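Hydroxyindole o-methyltransferase (Homo sapiens, PDB 4A6D) catalyses the transfer of a methyl group from S-adenosyl-L-methionine to N-acetylserotonin, yielding melatonin, and works as a homodimer. Local coordinates at residues A174-F180 with A340-R344; V215-K219 with D231-G235; E283-E288 with E311-Y317. All coordinates share one frame; numbering follows the deposited sequence.

Interaction 1. Residues A174-F180 with A340-R344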
ATOM      1  N   ALA A 174     -25.856  -4.166  20.293  1.00 73.16           N
ATOM      2  CA  ALA A 174     -24.962  -4.723  21.315  1.00 72.20           C
ATOM      3  C   ALA A 174     -25.633  -4.562  22.722  1.00 80.47           C
ATOM      4  O   ALA A 174     -25.559  -5.465  23.553  1.00 84.08           O
ATOM      5  CB  ALA A 174     -23.617  -3.984  21.273  1.00 69.64           C
ATOM      6  N   PHE A 175     -26.299  -3.415  22.952  1.00 74.74           N
ATOM      7  CA  PHE A 175     -27.064  -3.068  24.153  1.00 73.98           C
ATOM      8  C   PHE A 175     -28.472  -2.669  23.708  1.00 78.61           C
ATOM      9  O   PHE A 175     -28.648  -2.152  22.603  1.00 79.04           O
ATOM     10  CB  PHE A 175     -26.409  -1.890  24.915  1.00 72.79           C
ATOM     11  CG  PHE A 175     -24.973  -2.112  25.340  1.00 72.48           C
ATOM     12  CD1 PHE A 175     -24.673  -2.806  26.514  1.00 75.14           C
ATOM     13  CD2 PHE A 175     -23.918  -1.631  24.563  1.00 70.36           C
ATOM     14  CE1 PHE A 175     -23.340  -3.045  26.888  1.00 75.18           C
ATOM     15  CE2 PHE A 175     -22.586  -1.858  24.939  1.00 72.21           C
ATOM     16  CZ  PHE A 175     -22.301  -2.546  26.105  1.00 72.02           C
ATOM     17  N   ASP A 176     -29.463  -2.898  24.567  1.00 76.19           N
ATOM     18  CA  ASP A 176     -30.856  -2.550  24.320  1.00 76.75           C
ATOM     19  C   ASP A 176     -31.055  -1.069  24.640  1.00 78.69           C
ATOM     20  O   ASP A 176     -31.157  -0.657  25.805  1.00 77.48           O
ATOM     21  CB  ASP A 176     -31.800  -3.462  25.127  1.00 80.50           C
ATOM     22  CG  ASP A 176     -33.254  -3.044  25.155  1.00 94.11           C
ATOM     23  OD1 ASP A 176     -33.695  -2.336  24.213  1.00 92.00           O
ATOM     24  OD2 ASP A 176     -33.967  -3.448  26.102  1.00110.55           O
ATOM     25  N   LEU A 177     -31.103  -0.281  23.572  1.00 74.33           N
ATOM     26  CA  LEU A 177     -31.210   1.169  23.609  1.00 71.40           C
ATOM     27  C   LEU A 177     -32.649   1.673  23.615  1.00 78.11           C
ATOM     28  O   LEU A 177     -32.863   2.887  23.678  1.00 78.36           O
ATOM     29  CB  LEU A 177     -30.424   1.790  22.437  1.00 69.47           C
ATOM     30  CG  LEU A 177     -28.981   1.349  22.135  1.00 69.29           C
ATOM     31  CD1 LEU A 177     -28.404   2.212  21.052  1.00 66.99           C
ATOM     32  CD2 LEU A 177     -28.080   1.469  23.350  1.00 65.82           C
ATOM     33  N   SER A 178     -33.637   0.761  23.599  1.00 76.56           N
ATOM     34  CA  SER A 178     -35.063   1.116  23.635  1.00 78.31           C
ATOM     35  C   SER A 178     -35.398   1.856  24.937  1.00 80.71           C
ATOM     36  O   SER A 178     -36.390   2.579  25.014  1.00 80.99           O
ATOM     37  CB  SER A 178     -35.925  -0.138  23.501  1.00 86.21           C
ATOM     38  OG  SER A 178     -35.950  -0.883  24.709  1.00 95.25           O
ATOM     39  N   VAL A 179     -34.523   1.685  25.935  1.00 76.51           N
ATOM     40  CA  VAL A 179     -34.501   2.252  27.287  1.00 75.98           C
ATOM     41  C   VAL A 179     -34.262   3.794  27.278  1.00 78.88           C
ATOM     42  O   VAL A 179     -34.533   4.472  28.272  1.00 78.18           O
ATOM     43  CB  VAL A 179     -33.397   1.426  28.023  1.00 80.49           C
ATOM     44  CG1 VAL A 179     -32.218   2.244  28.530  1.00 77.57           C
ATOM     45  CG2 VAL A 179     -33.971   0.543  29.105  1.00 82.62           C
ATOM     46  N   PHE A 180     -33.729   4.327  26.147  1.00 73.70           N
ATOM     47  CA  PHE A 180     -33.388   5.730  25.928  1.00 70.27           C
ATOM     48  C   PHE A 180     -34.287   6.279  24.827  1.00 75.38           C
ATOM     49  O   PHE A 180     -33.909   6.244  23.660  1.00 77.39           O
ATOM     50  CB  PHE A 180     -31.913   5.839  25.503  1.00 69.09           C
ATOM     51  CG  PHE A 180     -30.926   5.137  26.399  1.00 68.71           C
ATOM     52  CD1 PHE A 180     -30.636   5.634  27.668  1.00 69.30           C
ATOM     53  CD2 PHE A 180     -30.228   4.018  25.949  1.00 70.34           C
ATOM     54  CE1 PHE A 180     -29.686   5.008  28.481  1.00 69.99           C
ATOM     55  CE2 PHE A 180     -29.286   3.378  26.768  1.00 72.79           C
ATOM     56  CZ  PHE A 180     -29.027   3.872  28.032  1.00 70.93           C
ATOM     57  N   ALA A 340     -18.866  -1.607  20.695  1.00 67.30           N
ATOM     58  CA  ALA A 340     -19.728  -0.666  21.440  1.00 65.87           C
ATOM     59  C   ALA A 340     -19.391  -0.653  22.909  1.00 68.86           C
ATOM     60  O   ALA A 340     -19.169  -1.706  23.505  1.00 70.18           O
ATOM     61  CB  ALA A 340     -21.186  -1.058  21.264  1.00 67.64           C
ATOM     62  N   ILE A 341     -19.354   0.541  23.489  1.00 64.00           N
ATOM     63  CA  ILE A 341     -19.182   0.795  24.928  1.00 62.73           C
ATOM     64  C   ILE A 341     -20.390   1.598  25.391  1.00 64.99           C
ATOM     65  O   ILE A 341     -20.727   2.612  24.765  1.00 60.94           O
ATOM     66  CB  ILE A 341     -17.903   1.622  25.245  1.00 63.96           C
ATOM     67  CG1 ILE A 341     -16.640   0.804  25.020  1.00 62.84           C
ATOM     68  CG2 ILE A 341     -17.960   2.214  26.688  1.00 62.25           C
ATOM     69  CD1 ILE A 341     -15.496   1.622  24.827  1.00 62.64           C
ATOM     70  N   LEU A 342     -20.994   1.174  26.524  1.00 63.23           N
ATOM     71  CA  LEU A 342     -22.072   1.897  27.173  1.00 62.65           C
ATOM     72  C   LEU A 342     -21.758   2.114  28.650  1.00 67.51           C
ATOM     73  O   LEU A 342     -21.430   1.157  29.358  1.00 68.57           O
ATOM     74  CB  LEU A 342     -23.404   1.159  27.007  1.00 63.56           C
ATOM     75  CG  LEU A 342     -24.610   1.756  27.711  1.00 66.29           C
ATOM     76  CD1 LEU A 342     -25.075   2.993  26.991  1.00 65.90           C
ATOM     77  CD2 LEU A 342     -25.755   0.742  27.781  1.00 70.64           C
ATOM     78  N   ALA A 343     -21.863   3.371  29.102  1.00 62.71           N
ATOM     79  CA  ALA A 343     -21.731   3.770  30.512  1.00 62.84           C
ATOM     80  C   ALA A 343     -22.934   4.654  30.890  1.00 68.33           C
ATOM     81  O   ALA A 343     -23.601   5.223  30.019  1.00 68.90           O
ATOM     82  CB  ALA A 343     -20.421   4.501  30.750  1.00 62.54           C
ATOM     83  N   ARG A 344     -23.223   4.759  32.181  1.00 64.38           N
ATOM     84  CA  ARG A 344     -24.389   5.487  32.624  1.00 64.16           C
ATOM     85  C   ARG A 344     -24.065   6.541  33.644  1.00 69.73           C
ATOM     86  O   ARG A 344     -22.994   6.501  34.242  1.00 71.94           O
ATOM     87  CB  ARG A 344     -25.403   4.501  33.245  1.00 65.82           C
ATOM     88  CG  ARG A 344     -25.590   3.185  32.470  1.00 68.87           C
ATOM     89  CD  ARG A 344     -26.336   3.404  31.161  1.00 73.36           C
ATOM     90  NE  ARG A 344     -27.694   3.871  31.424  1.00 72.88           N
ATOM     91  CZ  ARG A 344     -28.752   3.080  31.497  1.00 83.80           C
ATOM     92  NH1 ARG A 344     -28.631   1.776  31.278  1.00 74.38           N
ATOM     93  NH2 ARG A 344     -29.944   3.585  31.779  1.00 72.19           N
TER
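Phe175 and Leu342 carry most of this contact, each burying about 80 Å² against the opposite segment, with Phe180 next. One face of the Phe175 ring is turned to the side chain of Leu342, whose CB sits over its middle, 3.7 Å from the ring centroid and 12° off the ring normal, a CH-pi contact. With Leu342 CG anti to the backbone N (chi1 176°) and the next torsion bent (chi2 74°), the CD2 branch lies over the inner end of the same ring, 3.8 Å from Phe175 CG. The far end of the ring reaches the backbone, where Phe175 CE2 lies 3.7 Å from Ala340 O, near the ring plane. The methyl groups of Ala174 and Ala340 close this end, CB to CB at 3.8 Å.

The other branch of Leu342 serves the second ring, its CD1 lying 4.2 Å from Phe180 CZ. Beyond it, Arg344 folds back through bends at chi2 and chi3 and brings its guanidinium group to Phe180. Phe180 CZ stands over the guanidinium face, 3.6 Å from Arg344 CZ, while Arg344 NE lies at the ring's edge, near its plane; the two planes are 71° apart. Arg344 NH2 also donates to the carbonyl of Gly276, which helps to fix the group's rotation.

The 174-180 loop leads from helix 164-173 into strand 182-186 of the Rossmann-like sheet, and here it covers one face of the antiparallel strand 339-344. Leu247 of strand 247-251 touches both Phe180 and Leu342. No hydrogen bond joins the two segments, so the loop is held to the strand by aromatic and aliphatic surfaces, with the arginine's charge kept at the partly exposed end and its polar needs met from outside the pair.

Interaction 2. Residues V215-K219 with D231-G235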
ATOM      1  N   VAL A 215     -23.855  19.911   8.791  1.00 85.14           N
ATOM      2  CA  VAL A 215     -25.321  19.912   8.865  1.00 87.04           C
ATOM      3  C   VAL A 215     -25.958  20.416   7.541  1.00 98.15           C
ATOM      4  O   VAL A 215     -26.875  19.768   7.021  1.00 99.09           O
ATOM      5  CB  VAL A 215     -25.805  20.661  10.139  1.00 89.52           C
ATOM      6  CG1 VAL A 215     -27.320  20.868  10.150  1.00 90.44           C
ATOM      7  CG2 VAL A 215     -25.347  19.922  11.401  1.00 86.21           C
ATOM      8  N   TRP A 216     -25.396  21.508   6.963  1.00 98.38           N
ATOM      9  CA  TRP A 216     -25.857  22.126   5.720  1.00101.93           C
ATOM     10  C   TRP A 216     -25.666  21.160   4.571  1.00105.13           C
ATOM     11  O   TRP A 216     -26.626  20.898   3.851  1.00106.38           O
ATOM     12  CB  TRP A 216     -25.159  23.480   5.495  1.00103.22           C
ATOM     13  CG  TRP A 216     -25.600  24.250   4.276  1.00108.89           C
ATOM     14  CD1 TRP A 216     -24.972  24.288   3.065  1.00113.69           C
ATOM     15  CD2 TRP A 216     -26.711  25.158   4.182  1.00111.99           C
ATOM     16  NE1 TRP A 216     -25.625  25.159   2.218  1.00117.29           N
ATOM     17  CE2 TRP A 216     -26.707  25.691   2.871  1.00119.65           C
ATOM     18  CE3 TRP A 216     -27.714  25.575   5.080  1.00113.82           C
ATOM     19  CZ2 TRP A 216     -27.672  26.614   2.432  1.00122.89           C
ATOM     20  CZ3 TRP A 216     -28.659  26.505   4.649  1.00118.93           C
ATOM     21  CH2 TRP A 216     -28.640  27.004   3.338  1.00123.17           C
ATOM     22  N   THR A 217     -24.462  20.560   4.460  1.00100.22           N
ATOM     23  CA  THR A 217     -24.117  19.559   3.439  1.00100.36           C
ATOM     24  C   THR A 217     -25.020  18.314   3.558  1.00104.51           C
ATOM     25  O   THR A 217     -25.485  17.804   2.533  1.00106.24           O
ATOM     26  CB  THR A 217     -22.621  19.200   3.519  1.00103.61           C
ATOM     27  OG1 THR A 217     -21.842  20.385   3.401  1.00104.34           O
ATOM     28  CG2 THR A 217     -22.195  18.225   2.450  1.00100.19           C
ATOM     29  N   ALA A 218     -25.265  17.840   4.799  1.00 99.10           N
ATOM     30  CA  ALA A 218     -26.120  16.684   5.084  1.00 99.20           C
ATOM     31  C   ALA A 218     -27.542  16.895   4.556  1.00109.49           C
ATOM     32  O   ALA A 218     -28.074  16.015   3.882  1.00111.03           O
ATOM     33  CB  ALA A 218     -26.142  16.386   6.577  1.00 97.18           C
ATOM     34  N   LYS A 219     -28.126  18.080   4.805  1.00109.11           N
ATOM     35  CA  LYS A 219     -29.476  18.421   4.348  1.00112.29           C
ATOM     36  C   LYS A 219     -29.546  18.644   2.831  1.00121.26           C
ATOM     37  O   LYS A 219     -30.549  18.297   2.212  1.00123.08           O
ATOM     38  CB  LYS A 219     -30.031  19.613   5.136  1.00114.25           C
ATOM     39  CG  LYS A 219     -30.198  19.293   6.619  1.00119.85           C
ATOM     40  CD  LYS A 219     -30.636  20.489   7.448  1.00123.74           C
ATOM     41  CE  LYS A 219     -32.098  20.431   7.817  1.00134.77           C
ATOM     42  NZ  LYS A 219     -32.391  19.340   8.788  1.00143.58           N
ATOM     43  N   ASP A 231     -33.789  14.615  13.602  1.00 90.54           N
ATOM     44  CA  ASP A 231     -33.680  16.070  13.683  1.00 90.12           C
ATOM     45  C   ASP A 231     -32.191  16.429  13.541  1.00 88.83           C
ATOM     46  O   ASP A 231     -31.342  15.556  13.684  1.00 84.09           O
ATOM     47  CB  ASP A 231     -34.253  16.536  15.047  1.00 91.49           C
ATOM     48  CG  ASP A 231     -34.105  18.004  15.404  1.00115.00           C
ATOM     49  OD1 ASP A 231     -34.089  18.849  14.473  1.00121.10           O
ATOM     50  OD2 ASP A 231     -34.056  18.319  16.620  1.00122.26           O
ATOM     51  N   PHE A 232     -31.882  17.699  13.243  1.00 86.45           N
ATOM     52  CA  PHE A 232     -30.511  18.188  13.113  1.00 84.18           C
ATOM     53  C   PHE A 232     -30.312  19.427  13.959  1.00 88.93           C
ATOM     54  O   PHE A 232     -31.168  20.307  13.966  1.00 90.96           O
ATOM     55  CB  PHE A 232     -30.204  18.529  11.658  1.00 87.08           C
ATOM     56  CG  PHE A 232     -29.758  17.348  10.839  1.00 87.84           C
ATOM     57  CD1 PHE A 232     -28.419  16.992  10.774  1.00 87.85           C
ATOM     58  CD2 PHE A 232     -30.681  16.576  10.146  1.00 91.56           C
ATOM     59  CE1 PHE A 232     -28.013  15.876  10.040  1.00 88.73           C
ATOM     60  CE2 PHE A 232     -30.273  15.459   9.414  1.00 93.46           C
ATOM     61  CZ  PHE A 232     -28.943  15.117   9.368  1.00 89.53           C
ATOM     62  N   GLN A 233     -29.214  19.471  14.715  1.00 82.75           N
ATOM     63  CA  GLN A 233     -28.779  20.645  15.472  1.00 80.34           C
ATOM     64  C   GLN A 233     -27.336  20.874  15.021  1.00 84.15           C
ATOM     65  O   GLN A 233     -26.541  19.934  14.926  1.00 81.73           O
ATOM     66  CB  GLN A 233     -28.858  20.511  17.016  1.00 78.68           C
ATOM     67  CG  GLN A 233     -28.791  21.896  17.734  1.00 92.84           C
ATOM     68  CD  GLN A 233     -28.721  21.957  19.277  1.00106.48           C
ATOM     69  OE1 GLN A 233     -29.667  21.557  20.018  1.00 97.55           O
ATOM     70  NE2 GLN A 233     -27.688  22.673  19.788  1.00 80.39           N
ATOM     71  N   GLU A 234     -27.025  22.114  14.705  1.00 82.42           N
ATOM     72  CA  GLU A 234     -25.683  22.518  14.330  1.00 82.53           C
ATOM     73  C   GLU A 234     -25.020  23.218  15.517  1.00 84.65           C
ATOM     74  O   GLU A 234     -25.690  23.879  16.320  1.00 84.07           O
ATOM     75  CB  GLU A 234     -25.685  23.408  13.069  1.00 86.60           C
ATOM     76  CG  GLU A 234     -26.633  24.594  13.133  1.00 92.19           C
ATOM     77  CD  GLU A 234     -26.541  25.515  11.940  1.00122.04           C
ATOM     78  OE1 GLU A 234     -26.406  25.012  10.800  1.00121.24           O
ATOM     79  OE2 GLU A 234     -26.632  26.746  12.144  1.00128.21           O
ATOM     80  N   GLY A 235     -23.711  23.042  15.616  1.00 80.42           N
ATOM     81  CA  GLY A 235     -22.917  23.657  16.664  1.00 79.95           C
ATOM     82  C   GLY A 235     -21.565  23.026  16.914  1.00 83.53           C
ATOM     83  O   GLY A 235     -21.085  22.193  16.134  1.00 82.52           O
TER
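Val215 and Phe232 form the close-packed part of this helix-on-strand contact. Val215 CG1 lies 4.0 Å from Phe232 CB, while its other methyl, CG2, reaches along the strand to within 3.7 Å of Gln233 O and 3.9 Å of Glu234 CB. With CG1 anti to the backbone N (chi1 171°), the two branches are shared between neighbouring strand residues. One helical turn on, Ala218 CB meets the outer part of the phenyl ring, 4.0 Å from Phe232 CE1. Val208 of the adjoining strand and the ring of Phe224, edge-to-face, also pack on Phe232.

The solvent side is looser. Lys219 stretches past the aromatic ring, its CG over one face, then bends at chi3 and chi4 to bring NZ to 3.5 Å from Phe232 CD2. Its ammonium group remains 6.0 Å from Asp231 OD1, too far for a salt bridge, and Glu234 contributes its CB.

Segments 215-219 and 231-234 run at 152°, roughly antiparallel, as expected where a helix, here 212-221, links two parallel strands in the beta-alpha-beta crossover of a Rossmann-like domain. The strand leads directly to Gly235, which touches S-adenosylmethionine. No hydrogen bond crosses between the segments; the contact therefore rests on apolar side chains, with charged groups left at its margin where attraction is probably slight.

Interaction 3. Residues E283-E288 with E311-Y317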
ATOM      1  N   GLU A 283     -16.296   2.598  18.840  1.00 63.67           N
ATOM      2  CA  GLU A 283     -14.914   2.640  18.384  1.00 64.22           C
ATOM      3  C   GLU A 283     -14.392   1.204  18.170  1.00 68.82           C
ATOM      4  O   GLU A 283     -14.997   0.246  18.652  1.00 68.81           O
ATOM      5  CB  GLU A 283     -14.012   3.389  19.410  1.00 64.94           C
ATOM      6  CG  GLU A 283     -14.320   4.863  19.684  1.00 69.06           C
ATOM      7  CD  GLU A 283     -13.905   5.874  18.637  1.00 77.45           C
ATOM      8  OE1 GLU A 283     -13.766   5.483  17.459  1.00 69.52           O
ATOM      9  OE2 GLU A 283     -13.808   7.076  18.974  1.00 70.08           O
ATOM     10  N   SER A 284     -13.265   1.082  17.447  1.00 63.94           N
ATOM     11  CA  SER A 284     -12.580  -0.185  17.220  1.00 64.04           C
ATOM     12  C   SER A 284     -11.665  -0.373  18.422  1.00 67.64           C
ATOM     13  O   SER A 284     -10.690   0.364  18.611  1.00 66.77           O
ATOM     14  CB  SER A 284     -11.755  -0.149  15.924  1.00 64.72           C
ATOM     15  OG  SER A 284     -11.502  -1.491  15.529  1.00 65.63           O
ATOM     16  N   LEU A 285     -11.988  -1.339  19.237  1.00 65.86           N
ATOM     17  CA  LEU A 285     -11.267  -1.585  20.476  1.00 66.96           C
ATOM     18  C   LEU A 285      -9.944  -2.278  20.279  1.00 69.04           C
ATOM     19  O   LEU A 285      -9.858  -3.268  19.555  1.00 68.97           O
ATOM     20  CB  LEU A 285     -12.151  -2.361  21.487  1.00 68.44           C
ATOM     21  CG  LEU A 285     -13.389  -1.629  22.029  1.00 73.64           C
ATOM     22  CD1 LEU A 285     -14.245  -2.564  22.881  1.00 74.62           C
ATOM     23  CD2 LEU A 285     -13.001  -0.404  22.833  1.00 74.65           C
ATOM     24  N   LEU A 286      -8.907  -1.748  20.927  1.00 64.39           N
ATOM     25  CA  LEU A 286      -7.578  -2.350  20.887  1.00 64.46           C
ATOM     26  C   LEU A 286      -7.517  -3.458  21.925  1.00 69.91           C
ATOM     27  O   LEU A 286      -8.075  -3.289  23.011  1.00 69.87           O
ATOM     28  CB  LEU A 286      -6.503  -1.301  21.226  1.00 63.57           C
ATOM     29  CG  LEU A 286      -5.726  -0.683  20.091  1.00 67.36           C
ATOM     30  CD1 LEU A 286      -4.663   0.200  20.650  1.00 69.12           C
ATOM     31  CD2 LEU A 286      -5.050  -1.729  19.195  1.00 69.60           C
ATOM     32  N   ASP A 287      -6.810  -4.574  21.640  1.00 66.92           N
ATOM     33  CA  ASP A 287      -6.670  -5.635  22.663  1.00 67.83           C
ATOM     34  C   ASP A 287      -5.947  -4.965  23.855  1.00 72.54           C
ATOM     35  O   ASP A 287      -5.159  -4.046  23.634  1.00 73.32           O
ATOM     36  CB  ASP A 287      -5.786  -6.817  22.152  1.00 69.20           C
ATOM     37  CG  ASP A 287      -6.316  -7.702  21.015  1.00 76.35           C
ATOM     38  OD1 ASP A 287      -7.528  -7.652  20.738  1.00 76.39           O
ATOM     39  OD2 ASP A 287      -5.492  -8.459  20.396  1.00 84.63           O
ATOM     40  N   GLU A 288      -6.165  -5.436  25.077  1.00 68.73           N
ATOM     41  CA  GLU A 288      -5.490  -4.885  26.254  1.00 69.52           C
ATOM     42  C   GLU A 288      -3.956  -4.748  26.196  1.00 76.75           C
ATOM     43  O   GLU A 288      -3.417  -3.818  26.797  1.00 77.69           O
ATOM     44  CB  GLU A 288      -5.935  -5.595  27.526  1.00 72.65           C
ATOM     45  CG  GLU A 288      -7.322  -5.181  28.005  1.00 80.95           C
ATOM     46  CD  GLU A 288      -7.517  -3.742  28.429  1.00 87.82           C
ATOM     47  OE1 GLU A 288      -6.512  -3.047  28.706  1.00 94.06           O
ATOM     48  OE2 GLU A 288      -8.690  -3.315  28.499  1.00 79.60           O
ATOM     49  N   GLU A 311      -6.187   4.871  18.755  1.00 61.24           N
ATOM     50  CA  GLU A 311      -7.209   3.895  19.109  1.00 61.44           C
ATOM     51  C   GLU A 311      -6.923   3.521  20.577  1.00 66.24           C
ATOM     52  O   GLU A 311      -5.816   3.766  21.069  1.00 66.19           O
ATOM     53  CB  GLU A 311      -7.233   2.687  18.149  1.00 62.43           C
ATOM     54  CG  GLU A 311      -7.623   3.056  16.712  1.00 63.81           C
ATOM     55  CD  GLU A 311      -8.939   3.774  16.470  1.00 78.19           C
ATOM     56  OE1 GLU A 311      -9.909   3.548  17.232  1.00 79.78           O
ATOM     57  OE2 GLU A 311      -8.997   4.577  15.513  1.00 71.20           O
ATOM     58  N   ARG A 312      -7.927   3.055  21.314  1.00 63.63           N
ATOM     59  CA  ARG A 312      -7.706   2.764  22.740  1.00 63.00           C
ATOM     60  C   ARG A 312      -8.230   1.413  23.142  1.00 64.98           C
ATOM     61  O   ARG A 312      -9.073   0.854  22.447  1.00 64.30           O
ATOM     62  CB  ARG A 312      -8.306   3.890  23.642  1.00 60.23           C
ATOM     63  CG  ARG A 312      -7.713   5.297  23.394  1.00 67.08           C
ATOM     64  CD  ARG A 312      -8.572   6.380  24.028  1.00 66.06           C
ATOM     65  NE  ARG A 312      -7.906   7.677  24.145  1.00 65.31           N
ATOM     66  CZ  ARG A 312      -8.063   8.698  23.302  1.00 74.56           C
ATOM     67  NH1 ARG A 312      -8.822   8.567  22.220  1.00 57.21           N
ATOM     68  NH2 ARG A 312      -7.462   9.852  23.531  1.00 63.05           N
ATOM     69  N   THR A 313      -7.736   0.900  24.283  1.00 62.21           N
ATOM     70  CA  THR A 313      -8.167  -0.353  24.920  1.00 62.91           C
ATOM     71  C   THR A 313      -9.424  -0.111  25.753  1.00 69.75           C
ATOM     72  O   THR A 313      -9.654   1.027  26.215  1.00 68.14           O
ATOM     73  CB  THR A 313      -7.056  -0.938  25.842  1.00 64.50           C
ATOM     74  OG1 THR A 313      -6.882  -0.106  26.990  1.00 61.24           O
ATOM     75  CG2 THR A 313      -5.708  -1.203  25.100  1.00 55.03           C
ATOM     76  N   PRO A 314     -10.214  -1.190  26.041  1.00 68.55           N
ATOM     77  CA  PRO A 314     -11.399  -1.029  26.900  1.00 67.18           C
ATOM     78  C   PRO A 314     -11.120  -0.318  28.240  1.00 72.26           C
ATOM     79  O   PRO A 314     -11.893   0.559  28.673  1.00 70.34           O
ATOM     80  CB  PRO A 314     -11.848  -2.471  27.107  1.00 69.80           C
ATOM     81  CG  PRO A 314     -11.449  -3.152  25.877  1.00 74.06           C
ATOM     82  CD  PRO A 314     -10.094  -2.594  25.585  1.00 70.19           C
ATOM     83  N   THR A 315      -9.995  -0.686  28.884  1.00 70.01           N
ATOM     84  CA  THR A 315      -9.549  -0.107  30.154  1.00 70.47           C
ATOM     85  C   THR A 315      -9.302   1.416  29.996  1.00 72.18           C
ATOM     86  O   THR A 315      -9.659   2.192  30.883  1.00 68.64           O
ATOM     87  CB  THR A 315      -8.313  -0.884  30.629  1.00 82.01           C
ATOM     88  OG1 THR A 315      -8.711  -2.208  31.007  1.00 87.05           O
ATOM     89  CG2 THR A 315      -7.622  -0.238  31.785  1.00 79.93           C
ATOM     90  N   HIS A 316      -8.687   1.827  28.854  1.00 69.82           N
ATOM     91  CA  HIS A 316      -8.397   3.228  28.561  1.00 67.93           C
ATOM     92  C   HIS A 316      -9.691   4.031  28.442  1.00 67.25           C
ATOM     93  O   HIS A 316      -9.799   5.089  29.067  1.00 66.91           O
ATOM     94  CB  HIS A 316      -7.522   3.353  27.317  1.00 69.38           C
ATOM     95  CG  HIS A 316      -6.857   4.694  27.144  1.00 73.43           C
ATOM     96  ND1 HIS A 316      -5.850   4.875  26.215  1.00 75.15           N
ATOM     97  CD2 HIS A 316      -7.085   5.878  27.777  1.00 75.23           C
ATOM     98  CE1 HIS A 316      -5.491   6.144  26.316  1.00 74.84           C
ATOM     99  NE2 HIS A 316      -6.213   6.786  27.240  1.00 75.44           N
ATOM    100  N   TYR A 317     -10.694   3.503  27.709  1.00 63.09           N
ATOM    101  CA  TYR A 317     -12.021   4.129  27.575  1.00 62.63           C
ATOM    102  C   TYR A 317     -12.713   4.164  28.918  1.00 67.10           C
ATOM    103  O   TYR A 317     -13.376   5.153  29.217  1.00 67.83           O
ATOM    104  CB  TYR A 317     -12.901   3.424  26.541  1.00 63.65           C
ATOM    105  CG  TYR A 317     -12.531   3.743  25.103  1.00 64.68           C
ATOM    106  CD1 TYR A 317     -12.749   5.011  24.570  1.00 65.00           C
ATOM    107  CD2 TYR A 317     -11.980   2.769  24.268  1.00 66.08           C
ATOM    108  CE1 TYR A 317     -12.450   5.297  23.240  1.00 64.55           C
ATOM    109  CE2 TYR A 317     -11.677   3.045  22.933  1.00 66.14           C
ATOM    110  CZ  TYR A 317     -11.920   4.310  22.423  1.00 72.72           C
ATOM    111  OH  TYR A 317     -11.614   4.605  21.119  1.00 74.47           O
TER
HETATM  112  O   HOH W   1     -12.197   3.427  16.150  1.00 68.36           O
HETATM  113  O   HOH W   2     -10.301   2.730  19.698  1.00 64.47           O
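Glu288, in the loop that follows strand 278-283, binds the first turn of helix 314-324, whose N-cap is Thr313, its OG1 accepting from His316 N. Glu288 OE2 takes two bonds from Thr315: the backbone N reaches its syn lone pair at 3.0 Å, and OG1, at 2.7 Å, comes from above the carboxylate plane. The N-terminal end of the helix would probably favour this negative charge. One direct backbone bond joins the segments, Leu286 N to Arg312 O, nearly straight at 172° although the donor approaches from above the carbonyl plane.

Among apolar contacts, Leu285 CD2 packs 3.6 Å from Tyr317 CD2, and its CD1 meets Pro314 CG. Separately, Tyr317 OH lies against Glu283 CB and CG, 3.1 Å from CG, the side chains crossing at about a right angle.

Buried carboxylates and water make up the remainder. Glu283 and Glu311 both bind His255, the inferred catalytic base or acid, through the backbone N and ND1 respectively, which places this contact behind the active site. One water bridges Glu283 OE1, Ser284 N and Glu311 OE1. A second gives its hydrogens to Ser284 O and Glu311 OE1 and accepts from Arg312 N and, at 2.7 Å, from Tyr317 OH.

All three contacts belong to the Rossmann-like methyltransferase domain, interactions 1 and 2 on its mixed sheet and interaction 3 in the loop after strand 278-283. Interaction 1 spans the longest stretch of chain, and the other two fall between its segments, interaction 2 closing before interaction 3 opens. Interactions 1 and 3 touch: Ile341, on the strand of the first, packs its CD1 3.6 Å from Tyr317 CB and also against Leu285. Interaction 2 sits at the edge of the sheet, on the outermost strand 230-234, its centre 24 Å from that of interaction 1 and 30 Å from that of interaction 3. Cofactor contact thus lies by interaction 2, and the carboxylates bonded to His255, the probable proton donor or acceptor, lie in interaction 3.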